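PDB 3NHI: long form salivary protein D7L1 from Anopheles stephensi, which binds and sequesters host mediators such as cysteinyl leukotrienes, and binds stable thromboxane A2 analogues, modulating blood feeding by female mosquitoes. Local coordinates for residues Glu147-Cys159 against Ala257-Ala269. Sequence-based numbering, arbitrary orientation. Where two conformers were deposited one is given.
With EAH ((5S,7E,9E,11Z,14Z)-5-hydroxyicosa-7,9,11,14-tetraenoic acid), chain B.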
loop_
_atom_site.group_PDB
_atom_site.type_symbol
_atom_site.label_atom_id
_atom_site.label_comp_id
_atom_site.label_asym_id
_atom_site.label_seq_id
_atom_site.Cartn_x
_atom_site.Cartn_y
_atom_site.Cartn_z
ATOM N N GLU A 147 -8.628 -12.092 -8.129
ATOM C CA GLU A 147 -7.982 -12.401 -6.858
ATOM C C GLU A 147 -7.259 -11.197 -6.229
ATOM O O GLU A 147 -6.742 -11.289 -5.121
ATOM C CB GLU A 147 -7.026 -13.592 -7.038
ATOM C CG GLU A 147 -5.772 -13.297 -7.882
ATOM C CD GLU A 147 -5.904 -13.597 -9.385
ATOM O OE1 GLU A 147 -7.015 -13.514 -9.969
ATOM O OE2 GLU A 147 -4.850 -13.909 -9.987
ATOM N N ILE A 148 -7.219 -10.079 -6.946
ATOM C CA ILE A 148 -6.605 -8.843 -6.427
ATOM C C ILE A 148 -7.670 -8.042 -5.682
ATOM O O ILE A 148 -8.782 -7.884 -6.194
ATOM C CB ILE A 148 -6.049 -7.945 -7.573
ATOM C CG1 ILE A 148 -5.050 -8.717 -8.447
ATOM C CG2 ILE A 148 -5.411 -6.673 -6.993
ATOM C CD1 ILE A 148 -4.595 -7.961 -9.686
ATOM N N LYS A 149 -7.343 -7.520 -4.502
ATOM C CA LYS A 149 -8.267 -6.623 -3.796
ATOM C C LYS A 149 -8.597 -5.414 -4.678
ATOM O O LYS A 149 -7.705 -4.739 -5.188
ATOM C CB LYS A 149 -7.679 -6.159 -2.454
ATOM C CG LYS A 149 -8.665 -5.302 -1.640
ATOM C CD LYS A 149 -7.966 -4.351 -0.681
ATOM C CE LYS A 149 -7.422 -3.124 -1.383
ATOM N NZ LYS A 149 -8.501 -2.124 -1.674
ATOM N N GLN A 150 -9.889 -5.153 -4.845
ATOM C CA GLN A 150 -10.338 -4.112 -5.752
ATOM C C GLN A 150 -10.374 -2.763 -5.049
ATOM O O GLN A 150 -10.395 -2.686 -3.814
ATOM C CB GLN A 150 -11.720 -4.467 -6.298
ATOM C CG GLN A 150 -11.833 -5.913 -6.805
ATOM C CD GLN A 150 -11.302 -6.116 -8.220
ATOM O OE1 GLN A 150 -11.779 -5.486 -9.165
ATOM N NE2 GLN A 150 -10.332 -7.024 -8.375
ATOM N N LYS A 151 -10.380 -1.691 -5.836
ATOM C CA LYS A 151 -10.648 -0.373 -5.276
ATOM C C LYS A 151 -12.079 -0.377 -4.745
ATOM O O LYS A 151 -12.984 -0.909 -5.392
ATOM C CB LYS A 151 -10.504 0.716 -6.336
ATOM C CG LYS A 151 -9.101 0.837 -6.898
ATOM C CD LYS A 151 -9.049 1.689 -8.161
ATOM C CE LYS A 151 -9.039 3.171 -7.832
ATOM N NZ LYS A 151 -8.900 4.006 -9.062
ATOM N N GLY A 152 -12.272 0.210 -3.570
ATOM C CA GLY A 152 -13.588 0.280 -2.931
ATOM C C GLY A 152 -13.865 -0.893 -2.011
ATOM O O GLY A 152 -14.878 -0.912 -1.313
ATOM N N GLU A 153 -12.964 -1.873 -2.001
ATOM C CA GLU A 153 -13.107 -3.074 -1.183
ATOM C C GLU A 153 -12.058 -3.004 -0.085
ATOM O O GLU A 153 -10.874 -2.829 -0.380
ATOM C CB GLU A 153 -12.872 -4.322 -2.046
ATOM C CG GLU A 153 -12.917 -5.652 -1.310
ATOM C CD GLU A 153 -12.627 -6.838 -2.225
ATOM O OE1 GLU A 153 -11.909 -6.674 -3.238
ATOM O OE2 GLU A 153 -13.092 -7.953 -1.920
ATOM N N SER A 154 -12.460 -3.145 1.176
ATOM C CA SER A 154 -11.456 -3.109 2.255
ATOM C C SER A 154 -10.679 -4.410 2.287
ATOM O O SER A 154 -11.172 -5.454 1.838
ATOM C CB SER A 154 -12.104 -2.844 3.619
ATOM O OG SER A 154 -12.919 -3.935 4.031
ATOM N N PHE A 155 -9.463 -4.362 2.830
ATOM C CA PHE A 155 -8.760 -5.613 3.042
ATOM C C PHE A 155 -9.521 -6.546 3.963
ATOM O O PHE A 155 -9.526 -7.756 3.742
ATOM C CB PHE A 155 -7.301 -5.422 3.486
ATOM C CG PHE A 155 -6.322 -5.613 2.360
ATOM C CD1 PHE A 155 -6.182 -6.872 1.768
ATOM C CD2 PHE A 155 -5.570 -4.541 1.859
ATOM C CE1 PHE A 155 -5.318 -7.063 0.684
ATOM C CE2 PHE A 155 -4.695 -4.731 0.777
ATOM C CZ PHE A 155 -4.567 -5.992 0.194
ATOM N N HIS A 156 -10.205 -5.984 4.961
ATOM C CA HIS A 156 -10.956 -6.836 5.877
ATOM C C HIS A 156 -12.048 -7.613 5.135
ATOM O O HIS A 156 -12.237 -8.796 5.396
ATOM C CB HIS A 156 -11.546 -6.024 7.030
ATOM C CG HIS A 156 -10.529 -5.239 7.801
ATOM N ND1 HIS A 156 -9.713 -4.297 7.211
ATOM C CD2 HIS A 156 -10.228 -5.227 9.122
ATOM C CE1 HIS A 156 -8.931 -3.761 8.135
ATOM N NE2 HIS A 156 -9.227 -4.305 9.303
ATOM N N ALA A 157 -12.743 -6.964 4.202
ATOM C CA ALA A 157 -13.780 -7.646 3.429
ATOM C C ALA A 157 -13.202 -8.637 2.428
ATOM O O ALA A 157 -13.726 -9.750 2.280
ATOM C CB ALA A 157 -14.663 -6.634 2.727
ATOM N N TYR A 158 -12.141 -8.230 1.732
ATOM C CA TYR A 158 -11.451 -9.111 0.805
ATOM C C TYR A 158 -10.994 -10.392 1.511
ATOM O O TYR A 158 -11.208 -11.510 1.020
ATOM C CB TYR A 158 -10.261 -8.371 0.171
ATOM C CG TYR A 158 -9.362 -9.273 -0.633
ATOM C CD1 TYR A 158 -9.594 -9.495 -1.987
ATOM C CD2 TYR A 158 -8.293 -9.942 -0.022
ATOM C CE1 TYR A 158 -8.763 -10.348 -2.726
ATOM C CE2 TYR A 158 -7.478 -10.795 -0.741
ATOM C CZ TYR A 158 -7.713 -10.994 -2.081
ATOM O OH TYR A 158 -6.880 -11.857 -2.766
ATOM N N CYS A 159 -10.381 -10.223 2.678
ATOM C CA CYS A 159 -9.837 -11.338 3.442
ATOM C C CYS A 159 -10.932 -12.211 4.056
ATOM O O CYS A 159 -10.791 -13.433 4.100
ATOM C CB CYS A 159 -8.890 -10.813 4.516
ATOM S SG CYS A 159 -7.424 -9.983 3.825
ATOM N N ALA A 257 -8.112 2.492 15.561
ATOM C CA ALA A 257 -7.017 2.553 14.587
ATOM C C ALA A 257 -7.209 1.549 13.455
ATOM O O ALA A 257 -7.024 1.878 12.285
ATOM C CB ALA A 257 -5.688 2.310 15.284
ATOM N N PHE A 258 -7.609 0.334 13.814
ATOM C CA PHE A 258 -7.793 -0.756 12.857
ATOM C C PHE A 258 -9.027 -0.499 11.988
ATOM O O PHE A 258 -8.998 -0.759 10.774
ATOM C CB PHE A 258 -7.934 -2.046 13.659
ATOM C CG PHE A 258 -7.656 -3.329 12.911
ATOM C CD1 PHE A 258 -6.434 -3.589 12.279
ATOM C CD2 PHE A 258 -8.609 -4.332 12.960
ATOM C CE1 PHE A 258 -6.194 -4.841 11.665
ATOM C CE2 PHE A 258 -8.390 -5.568 12.361
ATOM C CZ PHE A 258 -7.176 -5.833 11.716
ATOM N N ASP A 259 -10.096 0.032 12.588
ATOM C CA ASP A 259 -11.300 0.395 11.838
ATOM C C ASP A 259 -10.998 1.526 10.857
ATOM O O ASP A 259 -11.453 1.493 9.709
ATOM C CB ASP A 259 -12.440 0.844 12.771
ATOM C CG ASP A 259 -12.996 -0.275 13.639
ATOM O OD1 ASP A 259 -12.718 -1.464 13.383
ATOM O OD2 ASP A 259 -13.764 0.054 14.572
ATOM N N PHE A 260 -10.212 2.513 11.285
ATOM C CA PHE A 260 -9.848 3.609 10.373
ATOM C C PHE A 260 -9.023 3.063 9.211
ATOM O O PHE A 260 -9.241 3.448 8.059
ATOM C CB PHE A 260 -9.106 4.722 11.118
ATOM C CG PHE A 260 -8.843 5.956 10.289
ATOM C CD1 PHE A 260 -9.800 6.451 9.400
ATOM C CD2 PHE A 260 -7.659 6.648 10.443
ATOM C CE1 PHE A 260 -9.563 7.619 8.661
ATOM C CE2 PHE A 260 -7.408 7.816 9.716
ATOM C CZ PHE A 260 -8.367 8.305 8.827
ATOM N N HIS A 261 -8.097 2.144 9.505
ATOM C CA HIS A 261 -7.340 1.540 8.416
ATOM C C HIS A 261 -8.232 0.672 7.524
ATOM O O HIS A 261 -8.011 0.620 6.308
ATOM C CB HIS A 261 -6.103 0.785 8.901
ATOM C CG HIS A 261 -5.008 0.704 7.875
ATOM N ND1 HIS A 261 -3.701 0.437 8.217
ATOM C CD2 HIS A 261 -5.013 0.880 6.529
ATOM C CE1 HIS A 261 -2.953 0.424 7.127
ATOM N NE2 HIS A 261 -3.722 0.692 6.088
ATOM N N GLU A 262 -9.259 0.032 8.082
ATOM C CA GLU A 262 -10.198 -0.654 7.190
ATOM C C GLU A 262 -10.754 0.306 6.125
ATOM O O GLU A 262 -10.711 0.010 4.922
ATOM C CB GLU A 262 -11.347 -1.351 7.921
ATOM C CG GLU A 262 -12.199 -2.061 6.878
ATOM C CD GLU A 262 -13.362 -2.872 7.396
ATOM O OE1 GLU A 262 -13.674 -2.824 8.605
ATOM O OE2 GLU A 262 -13.988 -3.550 6.555
ATOM N N LEU A 263 -11.240 1.462 6.574
ATOM C CA LEU A 263 -11.734 2.471 5.649
ATOM C C LEU A 263 -10.683 2.879 4.623
ATOM O O LEU A 263 -10.948 2.895 3.419
ATOM C CB LEU A 263 -12.225 3.700 6.421
ATOM C CG LEU A 263 -12.619 4.921 5.590
ATOM C CD1 LEU A 263 -13.698 4.596 4.537
ATOM C CD2 LEU A 263 -13.074 6.002 6.535
ATOM N N ARG A 264 -9.491 3.201 5.110
ATOM C CA ARG A 264 -8.406 3.637 4.243
ATOM C C ARG A 264 -7.986 2.543 3.264
ATOM O O ARG A 264 -7.553 2.842 2.147
ATOM C CB ARG A 264 -7.221 4.110 5.086
ATOM C CG ARG A 264 -7.535 5.406 5.817
ATOM C CD ARG A 264 -6.343 6.025 6.495
ATOM N NE ARG A 264 -5.903 5.270 7.658
ATOM C CZ ARG A 264 -4.795 4.527 7.729
ATOM N NH1 ARG A 264 -3.975 4.376 6.701
ATOM N NH2 ARG A 264 -4.516 3.908 8.856
ATOM N N SER A 265 -8.124 1.280 3.667
ATOM C CA SER A 265 -7.746 0.167 2.802
ATOM C C SER A 265 -8.771 -0.060 1.701
ATOM O O SER A 265 -8.461 -0.730 0.718
ATOM C CB SER A 265 -7.531 -1.119 3.611
ATOM O OG SER A 265 -8.755 -1.774 3.932
ATOM N N ALA A 266 -9.982 0.475 1.876
ATOM C CA ALA A 266 -11.005 0.434 0.826
ATOM C C ALA A 266 -10.825 1.581 -0.157
ATOM O O ALA A 266 -11.056 1.411 -1.353
ATOM C CB ALA A 266 -12.414 0.451 1.435
ATOM N N ASP A 267 -10.385 2.735 0.336
ATOM C CA ASP A 267 -10.253 3.936 -0.479
ATOM C C ASP A 267 -8.821 4.451 -0.347
ATOM O O ASP A 267 -8.506 5.221 0.558
ATOM C CB ASP A 267 -11.262 4.976 0.006
ATOM C CG ASP A 267 -11.219 6.274 -0.782
ATOM O OD1 ASP A 267 -10.440 6.410 -1.751
ATOM O OD2 ASP A 267 -12.001 7.177 -0.407
ATOM N N TYR A 268 -7.959 4.042 -1.280
ATOM C CA TYR A 268 -6.546 4.420 -1.218
ATOM C C TYR A 268 -6.319 5.927 -1.385
ATOM O O TYR A 268 -5.248 6.426 -1.042
ATOM C CB TYR A 268 -5.739 3.620 -2.246
ATOM C CG TYR A 268 -5.340 2.213 -1.810
ATOM C CD1 TYR A 268 -5.946 1.580 -0.717
ATOM C CD2 TYR A 268 -4.351 1.511 -2.507
ATOM C CE1 TYR A 268 -5.576 0.301 -0.332
ATOM C CE2 TYR A 268 -3.984 0.216 -2.141
ATOM C CZ TYR A 268 -4.592 -0.379 -1.044
ATOM O OH TYR A 268 -4.252 -1.657 -0.630
ATOM N N ALA A 269 -7.332 6.646 -1.860
ATOM C CA ALA A 269 -7.228 8.100 -2.006
ATOM C C ALA A 269 -7.687 8.865 -0.765
ATOM O O ALA A 269 -7.628 10.093 -0.740
ATOM C CB ALA A 269 -8.001 8.577 -3.240
HETATM O O1 EAH B . -6.559 3.049 -10.398
HETATM C C1 EAH B . -5.742 4.005 -10.415
HETATM O O2 EAH B . -5.972 5.101 -9.847
HETATM C C2 EAH B . -4.427 3.817 -11.145
HETATM C C3 EAH B . -3.721 5.156 -11.369
HETATM C C4 EAH B . -2.723 5.457 -10.254
HETATM C C5 EAH B . -2.069 6.804 -10.482
HETATM O O3 EAH B . -1.226 6.708 -11.511
HETATM C C6 EAH B . -1.311 7.240 -9.230
HETATM C C7 EAH B . -0.514 8.511 -9.478
HETATM C C8 EAH B . 0.967 8.198 -9.531
HETATM C C9 EAH B . 1.700 9.373 -9.988
HETATM C C10 EAH B . 2.979 9.075 -10.211
HETATM C C11 EAH B . 3.664 10.281 -10.670
HETATM C C12 EAH B . 4.941 10.304 -11.062
HETATM C C13 EAH B . 5.838 9.088 -11.058
HETATM C C14 EAH B . 6.610 9.080 -9.756
HETATM C C15 EAH B . 7.907 8.783 -9.651
HETATM C C16 EAH B . 8.774 8.397 -10.824
HETATM C C17 EAH B . 8.928 6.884 -10.844
HETATM C C18 EAH B . 7.903 6.250 -11.773
HETATM C C19 EAH B . 8.319 4.834 -12.136
HETATM C C20 EAH B . 7.259 4.164 -12.979
#
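A type II beta turn, Gln150 to Glu153, and the capped start of helix 155-163 dock along the C-terminal half of helix 251-266 in this all-helical member of the PBP/GOBP family. Lys149 and Gly152 hold the turn end. Lys149 NZ donates to Ser265 O at 2.8 Å, and also to Gln150 O and Glu153 O, the first and last residues of the turn that follows it. Three carbonyls thus grip one buried ammonium. The lysine chain bends at chi3 and chi4 (both 78°), which curls NZ back among these three carbonyls. Its CD lies over the centre of the Phe155 ring, whose edge meets Tyr268 OH; that hydroxyl is hydrogen-bonded to Glu9 of helix 8-22. Gly152 N donates to Ala266 O at 2.8 Å.

At the helix start, Ser265 OG accepts from Phe155 N at 2.9 Å, with an angle of 161° at the hydrogen, and donates to Glu262 O. Ser154 is the N-cap. Its OG accepts from Ala157 N and donates to the anti lone pair of Glu262 OE2 at 2.8 Å. The carboxylate is further held by Arg176 and Thr293.

The neighbouring Lys151 turns to the bound fatty acid, where its NZ donates to EAH O1 at 2.9 Å. The turn that carries this pocket lysine is tied to helix 251-266 through the next residue, Gly152.

At the far end, Glu262 CB makes a CH-pi contact over one face of the His156 ring. The ring's NE2 edge points at the face of Phe258 in a T-shaped pair, with NE2 3.4 Å from Phe258 CE2.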